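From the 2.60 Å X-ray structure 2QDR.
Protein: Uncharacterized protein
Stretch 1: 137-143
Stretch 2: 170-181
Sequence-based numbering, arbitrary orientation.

Stretch 1 137-143: IPAGVRI
Stretch 2, residues 170-181: YAQEDHPDARLS

Two irregular segments of one chain pack here in opposite directions: CA atoms lie closest for Pro138 and Arg179 (6.2 Å), Gly140 and Ala178 (4.7 Å), and Arg142 and Asp174 (5.0 Å). Ile137, extended at phi/psi -113/100 with chi1 m and chi2 t, makes no contact. Pro138 (-64/153, C-gamma exo) opens a type II turn and supplies the carbonyl that closes it, Val141 N to Pro138 O at 3.1 Å; its compact ring lets Pro138 CG pack 3.2 Å from Arg179 O. Ala139 (-59/131) points sideways, Ala139 O lying 3.8 Å from Ala178 CB.

Gly140 (95/-13) takes the turn's positive-phi corner. A CB here would jam against the preceding carbonyl and lie just 3.0 Å from Ala178 CB and 3.1 Å from His175 CB, so glycine is needed twice over. Gly140 O accepts a nearly linear hydrogen bond from His175 N (2.9 Å, 178°). His175 (-70/135, chi1 t) begins a type I turn, closed by Ala178 N to His175 O at 3.0 Å, through Pro176 (-47/-44) and Asp177 (-88/12); Ala178 CB lies 3.6 Å from Gly140 C.

Val141 (-82/130, chi1 t) points away overall, yet Val141 CG2 meets Leu180 CD2 at 3.5 Å and Ala178 CB at 4.1 Å, a small apolar patch. Leu180 has chi1 t and chi2 m.

Arg142 (-79/137) bonds through both backbone and side chain. Arg142 N donates to Asp174 OD1 (2.8 Å, 161°), with Asp174 chi1 m. Arginine suits the site because its long side chain, t through chi3 with chi4 at -79°, reaches a backbone carbonyl and offers it a donor: Arg142 NE bonds to Ala171 O (3.2 Å, 140°), which lies near the guanidinium plane. Gln172 O is closer to Arg142 NE, at 3.0 Å, but poorly angled for a hydrogen bond. Ile143 (-118/144, chi1 and chi2 m) points away.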

ATOM      1  N   ILE A 137      29.595 -15.166 -16.673  1.00 61.87           N
ATOM      2  CA  ILE A 137      31.035 -15.060 -16.580  1.00 62.36           C
ATOM      3  C   ILE A 137      31.500 -13.964 -17.541  1.00 61.07           C
ATOM      4  O   ILE A 137      31.595 -14.207 -18.748  1.00 60.89           O
ATOM      5  CB  ILE A 137      31.704 -16.410 -16.924  1.00 62.64           C
ATOM      6  CG1 ILE A 137      31.096 -17.535 -16.073  1.00 63.26           C
ATOM      7  CG2 ILE A 137      33.237 -16.312 -16.751  1.00 63.03           C
ATOM      8  CD1 ILE A 137      31.522 -18.921 -16.478  1.00 64.33           C
ATOM      9  N   PRO A 138      31.775 -12.749 -17.020  1.00 59.92           N
ATOM     10  CA  PRO A 138      32.234 -11.678 -17.905  1.00 59.50           C
ATOM     11  C   PRO A 138      33.565 -12.030 -18.529  1.00 59.04           C
ATOM     12  O   PRO A 138      34.322 -12.811 -17.947  1.00 59.83           O
ATOM     13  CB  PRO A 138      32.403 -10.465 -16.974  1.00 59.54           C
ATOM     14  CG  PRO A 138      31.833 -10.844 -15.673  1.00 58.50           C
ATOM     15  CD  PRO A 138      31.693 -12.315 -15.618  1.00 58.99           C
ATOM     16  N   ALA A 139      33.823 -11.479 -19.709  1.00 59.15           N
ATOM     17  CA  ALA A 139      35.063 -11.731 -20.423  1.00 58.14           C
ATOM     18  C   ALA A 139      36.213 -11.299 -19.553  1.00 57.95           C
ATOM     19  O   ALA A 139      36.170 -10.211 -18.988  1.00 58.67           O
ATOM     20  CB  ALA A 139      35.097 -10.968 -21.731  1.00 58.38           C
ATOM     21  N   GLY A 140      37.206 -12.169 -19.400  1.00 58.49           N
ATOM     22  CA  GLY A 140      38.391 -11.875 -18.599  1.00 58.80           C
ATOM     23  C   GLY A 140      38.360 -12.362 -17.164  1.00 59.19           C
ATOM     24  O   GLY A 140      39.391 -12.351 -16.502  1.00 59.62           O
ATOM     25  N   VAL A 141      37.194 -12.772 -16.668  1.00 59.16           N
ATOM     26  CA  VAL A 141      37.074 -13.270 -15.301  1.00 59.49           C
ATOM     27  C   VAL A 141      37.506 -14.717 -15.274  1.00 59.70           C
ATOM     28  O   VAL A 141      37.020 -15.509 -16.068  1.00 59.85           O
ATOM     29  CB  VAL A 141      35.628 -13.158 -14.751  1.00 59.82           C
ATOM     30  CG1 VAL A 141      35.497 -13.833 -13.364  1.00 55.97           C
ATOM     31  CG2 VAL A 141      35.200 -11.683 -14.708  1.00 60.66           C
ATOM     32  N   ARG A 142      38.399 -15.048 -14.346  1.00 60.86           N
ATOM     33  CA  ARG A 142      38.911 -16.409 -14.191  1.00 62.34           C
ATOM     34  C   ARG A 142      37.952 -17.328 -13.456  1.00 61.69           C
ATOM     35  O   ARG A 142      37.381 -16.965 -12.435  1.00 60.73           O
ATOM     36  CB  ARG A 142      40.244 -16.424 -13.435  1.00 63.54           C
ATOM     37  CG  ARG A 142      40.891 -17.807 -13.277  1.00 65.30           C
ATOM     38  CD  ARG A 142      42.175 -17.690 -12.493  1.00 65.86           C
ATOM     39  NE  ARG A 142      42.794 -18.997 -12.247  1.00 70.32           N
ATOM     40  CZ  ARG A 142      42.417 -19.866 -11.305  1.00 70.72           C
ATOM     41  NH1 ARG A 142      41.380 -19.629 -10.490  1.00 75.73           N
ATOM     42  NH2 ARG A 142      43.073 -21.015 -11.199  1.00 70.38           N
ATOM     43  N   ILE A 143      37.845 -18.541 -13.987  1.00 62.51           N
ATOM     44  CA  ILE A 143      37.024 -19.609 -13.465  1.00 63.26           C
ATOM     45  C   ILE A 143      37.994 -20.695 -13.121  1.00 63.89           C
ATOM     46  O   ILE A 143      38.980 -20.865 -13.828  1.00 65.15           O
ATOM     47  CB  ILE A 143      36.042 -20.155 -14.520  1.00 63.77           C
ATOM     48  CG1 ILE A 143      35.112 -19.048 -15.029  1.00 65.20           C
ATOM     49  CG2 ILE A 143      35.209 -21.332 -13.977  1.00 65.52           C
ATOM     50  CD1 ILE A 143      34.230 -18.410 -13.960  1.00 67.70           C
ATOM     51  N   TYR A 170      44.450 -20.001 -20.904  1.00 60.76           N
ATOM     52  CA  TYR A 170      44.891 -20.327 -19.556  1.00 60.89           C
ATOM     53  C   TYR A 170      45.411 -19.069 -18.879  1.00 60.24           C
ATOM     54  O   TYR A 170      46.159 -18.317 -19.482  1.00 58.96           O
ATOM     55  CB  TYR A 170      45.992 -21.396 -19.561  1.00 60.85           C
ATOM     56  CG  TYR A 170      46.496 -21.720 -18.165  1.00 61.83           C
ATOM     57  CD1 TYR A 170      45.695 -22.444 -17.273  1.00 63.26           C
ATOM     58  CD2 TYR A 170      47.762 -21.316 -17.733  1.00 61.31           C
ATOM     59  CE1 TYR A 170      46.121 -22.746 -15.990  1.00 61.79           C
ATOM     60  CE2 TYR A 170      48.212 -21.621 -16.437  1.00 63.04           C
ATOM     61  CZ  TYR A 170      47.378 -22.340 -15.571  1.00 64.28           C
ATOM     62  OH  TYR A 170      47.782 -22.661 -14.287  1.00 64.12           O
ATOM     63  N   ALA A 171      44.985 -18.847 -17.639  1.00 60.77           N
ATOM     64  CA  ALA A 171      45.399 -17.697 -16.852  1.00 61.19           C
ATOM     65  C   ALA A 171      45.335 -18.060 -15.374  1.00 61.65           C
ATOM     66  O   ALA A 171      44.454 -18.796 -14.954  1.00 60.49           O
ATOM     67  CB  ALA A 171      44.510 -16.502 -17.145  1.00 61.56           C
ATOM     68  N   GLN A 172      46.277 -17.513 -14.608  1.00 63.42           N
ATOM     69  CA  GLN A 172      46.401 -17.744 -13.174  1.00 64.74           C
ATOM     70  C   GLN A 172      45.499 -16.791 -12.390  1.00 65.14           C
ATOM     71  O   GLN A 172      44.973 -17.161 -11.336  1.00 65.78           O
ATOM     72  CB  GLN A 172      47.838 -17.500 -12.657  1.00 64.44           C
ATOM     73  CG  GLN A 172      49.049 -17.975 -13.494  1.00 67.75           C
ATOM     74  CD  GLN A 172      49.381 -17.058 -14.694  1.00 69.33           C
ATOM     75  OE1 GLN A 172      48.549 -16.248 -15.133  1.00 69.99           O
ATOM     76  NE2 GLN A 172      50.588 -17.196 -15.228  1.00 66.55           N
ATOM     77  N   GLU A 173      45.354 -15.561 -12.896  1.00 64.39           N
ATOM     78  CA  GLU A 173      44.568 -14.526 -12.269  1.00 63.53           C
ATOM     79  C   GLU A 173      43.647 -13.920 -13.337  1.00 62.67           C
ATOM     80  O   GLU A 173      43.728 -14.298 -14.506  1.00 62.34           O
ATOM     81  CB  GLU A 173      45.563 -13.531 -11.663  1.00 63.11           C
ATOM     82  CG  GLU A 173      45.009 -12.545 -10.661  1.00 66.20           C
ATOM     83  N   ASP A 174      42.743 -13.034 -12.924  1.00 61.39           N
ATOM     84  CA  ASP A 174      41.812 -12.354 -13.826  1.00 60.16           C
ATOM     85  C   ASP A 174      42.518 -11.379 -14.743  1.00 59.38           C
ATOM     86  O   ASP A 174      43.577 -10.866 -14.397  1.00 59.64           O
ATOM     87  CB  ASP A 174      40.810 -11.515 -13.029  1.00 60.73           C
ATOM     88  CG  ASP A 174      39.928 -12.330 -12.124  1.00 59.89           C
ATOM     89  OD1 ASP A 174      39.691 -13.508 -12.420  1.00 63.20           O
ATOM     90  OD2 ASP A 174      39.442 -11.769 -11.124  1.00 64.63           O
ATOM     91  N   HIS A 175      41.908 -11.090 -15.888  1.00 59.18           N
ATOM     92  CA  HIS A 175      42.467 -10.128 -16.814  1.00 60.09           C
ATOM     93  C   HIS A 175      42.310  -8.775 -16.107  1.00 61.51           C
ATOM     94  O   HIS A 175      41.253  -8.526 -15.520  1.00 63.28           O
ATOM     95  CB  HIS A 175      41.729 -10.132 -18.143  1.00 59.43           C
ATOM     96  CG  HIS A 175      42.396  -9.315 -19.201  1.00 60.27           C
ATOM     97  ND1 HIS A 175      42.368  -7.939 -19.203  1.00 59.62           N
ATOM     98  CD2 HIS A 175      43.078  -9.680 -20.311  1.00 61.38           C
ATOM     99  CE1 HIS A 175      43.037  -7.487 -20.247  1.00 58.79           C
ATOM    100  NE2 HIS A 175      43.465  -8.524 -20.946  1.00 62.13           N
ATOM    101  N   PRO A 176      43.349  -7.919 -16.115  1.00 62.53           N
ATOM    102  CA  PRO A 176      43.264  -6.612 -15.436  1.00 62.62           C
ATOM    103  C   PRO A 176      41.994  -5.784 -15.694  1.00 62.90           C
ATOM    104  O   PRO A 176      41.419  -5.257 -14.750  1.00 64.60           O
ATOM    105  CB  PRO A 176      44.491  -5.868 -15.983  1.00 62.63           C
ATOM    106  CG  PRO A 176      45.469  -6.928 -16.261  1.00 61.37           C
ATOM    107  CD  PRO A 176      44.685  -8.123 -16.712  1.00 62.31           C
ATOM    108  N   ASP A 177      41.566  -5.717 -16.952  1.00 62.77           N
ATOM    109  CA  ASP A 177      40.387  -4.950 -17.386  1.00 62.83           C
ATOM    110  C   ASP A 177      39.037  -5.693 -17.333  1.00 61.86           C
ATOM    111  O   ASP A 177      38.051  -5.196 -17.886  1.00 61.48           O
ATOM    112  CB  ASP A 177      40.604  -4.490 -18.844  1.00 63.62           C
ATOM    113  CG  ASP A 177      41.917  -3.775 -19.055  1.00 63.94           C
ATOM    114  OD1 ASP A 177      42.553  -3.386 -18.058  1.00 65.45           O
ATOM    115  OD2 ASP A 177      42.311  -3.615 -20.231  1.00 70.05           O
ATOM    116  N   ALA A 178      38.981  -6.854 -16.679  1.00 60.86           N
ATOM    117  CA  ALA A 178      37.759  -7.652 -16.601  1.00 60.08           C
ATOM    118  C   ALA A 178      36.655  -6.978 -15.796  1.00 60.29           C
ATOM    119  O   ALA A 178      36.925  -6.515 -14.696  1.00 60.32           O
ATOM    120  CB  ALA A 178      38.079  -8.988 -15.980  1.00 60.46           C
ATOM    121  N   ARG A 179      35.426  -6.931 -16.331  1.00 61.21           N
ATOM    122  CA  ARG A 179      34.278  -6.319 -15.643  1.00 61.30           C
ATOM    123  C   ARG A 179      33.823  -7.311 -14.567  1.00 61.63           C
ATOM    124  O   ARG A 179      32.779  -7.962 -14.673  1.00 60.33           O
ATOM    125  CB  ARG A 179      33.157  -5.971 -16.622  1.00 61.94           C
ATOM    126  CG  ARG A 179      33.550  -4.965 -17.702  1.00 61.35           C
ATOM    127  CD  ARG A 179      32.428  -4.800 -18.733  1.00 61.48           C
ATOM    128  NE  ARG A 179      32.827  -3.946 -19.851  1.00 58.91           N
ATOM    129  N   LEU A 180      34.608  -7.345 -13.496  1.00 61.81           N
ATOM    130  CA  LEU A 180      34.436  -8.279 -12.380  1.00 62.05           C
ATOM    131  C   LEU A 180      33.144  -8.018 -11.560  1.00 61.90           C
ATOM    132  O   LEU A 180      32.663  -8.911 -10.876  1.00 61.63           O
ATOM    133  CB  LEU A 180      35.742  -8.250 -11.542  1.00 61.90           C
ATOM    134  CG  LEU A 180      36.287  -9.424 -10.711  1.00 63.39           C
ATOM    135  CD1 LEU A 180      35.425  -9.818  -9.597  1.00 63.73           C
ATOM    136  CD2 LEU A 180      36.516 -10.659 -11.586  1.00 64.15           C
ATOM    137  N   SER A 181      32.597  -6.802 -11.643  1.00 62.59           N
ATOM    138  CA  SER A 181      31.352  -6.424 -10.979  1.00 61.94           C
ATOM    139  C   SER A 181      30.196  -7.256 -11.488  1.00 61.72           C
ATOM    140  O   SER A 181      29.392  -7.736 -10.721  1.00 62.77           O
ATOM    141  CB  SER A 181      31.018  -4.983 -11.293  1.00 61.24           C
ATOM    142  OG  SER A 181      32.153  -4.190 -11.103  1.00 65.96           O
TER